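Local atomic coordinates of TRAP dicarboxylate transporter-DctP subunit (Marinobacter aquaeolei, PDB entry 4PFI), a protein that probably captures a small organic solute, perhaps a carboxylate, in the periplasm and delivers it to a TRAP-type membrane transporter. Residues Val199-Ala204 / Gly213-Gln218. Sequence-based numbering, arbitrary orientation.
Sequences VQTPFA and GNIDGQ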
loop_
_atom_site.group_PDB
_atom_site.type_symbol
_atom_site.label_atom_id
_atom_site.label_comp_id
_atom_site.label_asym_id
_atom_site.label_seq_id
_atom_site.Cartn_x
_atom_site.Cartn_y
_atom_site.Cartn_z
ATOM N N VAL A 199 12.876 12.132 -1.175
ATOM C CA VAL A 199 13.032 12.254 0.284
ATOM C C VAL A 199 11.950 11.431 0.951
ATOM O O VAL A 199 10.936 11.123 0.327
ATOM C CB VAL A 199 12.859 13.718 0.741
ATOM C CG1 VAL A 199 14.040 14.551 0.294
ATOM C CG2 VAL A 199 11.597 14.290 0.157
ATOM N N GLN A 200 12.163 11.068 2.208
ATOM C CA GLN A 200 11.170 10.365 3.002
ATOM C C GLN A 200 10.846 11.138 4.284
ATOM O O GLN A 200 10.825 10.601 5.376
ATOM C CB GLN A 200 11.661 8.972 3.333
ATOM C CG GLN A 200 11.881 8.124 2.090
ATOM C CD GLN A 200 13.190 8.427 1.472
ATOM O OE1 GLN A 200 14.200 8.456 2.168
ATOM N NE2 GLN A 200 13.202 8.684 0.171
ATOM N N THR A 201 10.618 12.418 4.115
ATOM C CA THR A 201 10.099 13.294 5.164
ATOM C C THR A 201 8.885 12.717 5.932
ATOM O O THR A 201 7.936 12.231 5.306
ATOM C CB THR A 201 9.637 14.551 4.500
ATOM O OG1 THR A 201 10.608 14.931 3.509
ATOM C CG2 THR A 201 9.454 15.661 5.530
ATOM N N PRO A 202 8.919 12.759 7.282
ATOM C CA PRO A 202 7.827 12.281 8.141
ATOM C C PRO A 202 6.511 12.950 7.790
ATOM O O PRO A 202 6.463 14.156 7.512
ATOM C CB PRO A 202 8.266 12.702 9.543
ATOM C CG PRO A 202 9.749 12.825 9.459
ATOM C CD PRO A 202 10.031 13.311 8.073
ATOM N N PHE A 203 5.434 12.177 7.793
ATOM C CA PHE A 203 4.176 12.669 7.259
ATOM C C PHE A 203 3.692 13.945 7.938
ATOM O O PHE A 203 3.132 14.820 7.291
ATOM C CB PHE A 203 3.103 11.605 7.402
ATOM C CG PHE A 203 2.638 11.048 6.108
ATOM C CD1 PHE A 203 3.395 11.185 4.941
ATOM C CD2 PHE A 203 1.428 10.373 6.049
ATOM C CE1 PHE A 203 2.949 10.647 3.741
ATOM C CE2 PHE A 203 0.978 9.841 4.860
ATOM C CZ PHE A 203 1.734 9.973 3.706
ATOM N N ALA A 204 3.920 14.051 9.241
ATOM C CA ALA A 204 3.346 15.137 10.017
ATOM C C ALA A 204 3.936 16.486 9.595
ATOM O O ALA A 204 3.423 17.560 9.908
ATOM C CB ALA A 204 3.586 14.886 11.462
ATOM N N GLY A 213 7.434 24.994 -0.014
ATOM C CA GLY A 213 8.251 24.654 -1.170
ATOM C C GLY A 213 9.525 23.903 -0.812
ATOM O O GLY A 213 10.377 23.747 -1.650
ATOM N N ASN A 214 9.675 23.439 0.431
ATOM C CA ASN A 214 10.813 22.557 0.748
ATOM C C ASN A 214 10.716 21.204 0.031
ATOM O O ASN A 214 11.712 20.529 -0.213
ATOM C CB ASN A 214 10.927 22.322 2.262
ATOM C CG ASN A 214 11.155 23.604 3.025
ATOM O OD1 ASN A 214 11.875 24.500 2.577
ATOM N ND2 ASN A 214 10.540 23.702 4.186
ATOM N N ILE A 215 9.490 20.802 -0.248
ATOM C CA ILE A 215 9.207 19.600 -1.010
ATOM C C ILE A 215 8.307 20.017 -2.166
ATOM O O ILE A 215 7.394 20.821 -1.965
ATOM C CB ILE A 215 8.460 18.588 -0.116
ATOM C CG1 ILE A 215 9.404 18.022 0.922
ATOM C CG2 ILE A 215 7.943 17.428 -0.907
ATOM C CD1 ILE A 215 8.719 17.015 1.834
ATOM N N ASP A 216 8.553 19.497 -3.362
ATOM C CA ASP A 216 7.793 19.912 -4.553
ATOM C C ASP A 216 6.548 19.089 -4.842
ATOM O O ASP A 216 5.586 19.586 -5.419
ATOM C CB ASP A 216 8.722 19.947 -5.754
ATOM C CG ASP A 216 9.858 20.938 -5.540
ATOM O OD1 ASP A 216 9.551 22.157 -5.381
ATOM O OD2 ASP A 216 11.029 20.511 -5.436
ATOM N N GLY A 217 6.532 17.847 -4.396
ATOM C CA GLY A 217 5.341 17.039 -4.554
ATOM C C GLY A 217 5.451 15.770 -3.762
ATOM O O GLY A 217 6.446 15.530 -3.080
ATOM N N GLN A 218 4.420 14.963 -3.831
ATOM C CA GLN A 218 4.412 13.671 -3.161
ATOM C C GLN A 218 3.446 12.750 -3.852
ATOM O O GLN A 218 2.737 13.143 -4.777
ATOM C CB GLN A 218 4.048 13.791 -1.673
ATOM C CG GLN A 218 2.665 14.424 -1.365
ATOM C CD GLN A 218 1.506 13.465 -1.551
ATOM O OE1 GLN A 218 1.385 12.451 -0.856
ATOM N NE2 GLN A 218 0.682 13.749 -2.531
#
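I215 ends in a methyl, CD1, that meets the side chain of T201 tip to tip and makes all the close approaches from 213-218. The closest approach is 3.3 Å, from I215 CD1 to T201 OG1, a van der Waals touch on the hydroxyl oxygen; T201 CB follows at 3.7 Å from the same CD1, and T201 CG2 lies at 4.0 Å from it. CG1 of I215 sits beside the backbone N, anti to the carbonyl carbon (chi1 -71°), and the straight chi2 (-180°) then extends CD1 as far as the threonine. A looser apolar touch, 4.3 Å between V199 CG2 and I215 CD1, adds the end of strand 197-199. No hydrogen bond crosses between 199-204 and 213-218, and the buried surface is small, 117 Å². The contact lies inside a right-handed beta-alpha-beta crossover, between the chain entering helix 203-212 and the chain leaving it, which turns at G213 in a Schellman motif and enters strand 217-220. Strands 197-199 and 217-220 both pair in parallel with strand 178-180, which lies between them, while D209 of helix 203-212 touches both T201 and I215, and L210 adds to the packing on I215.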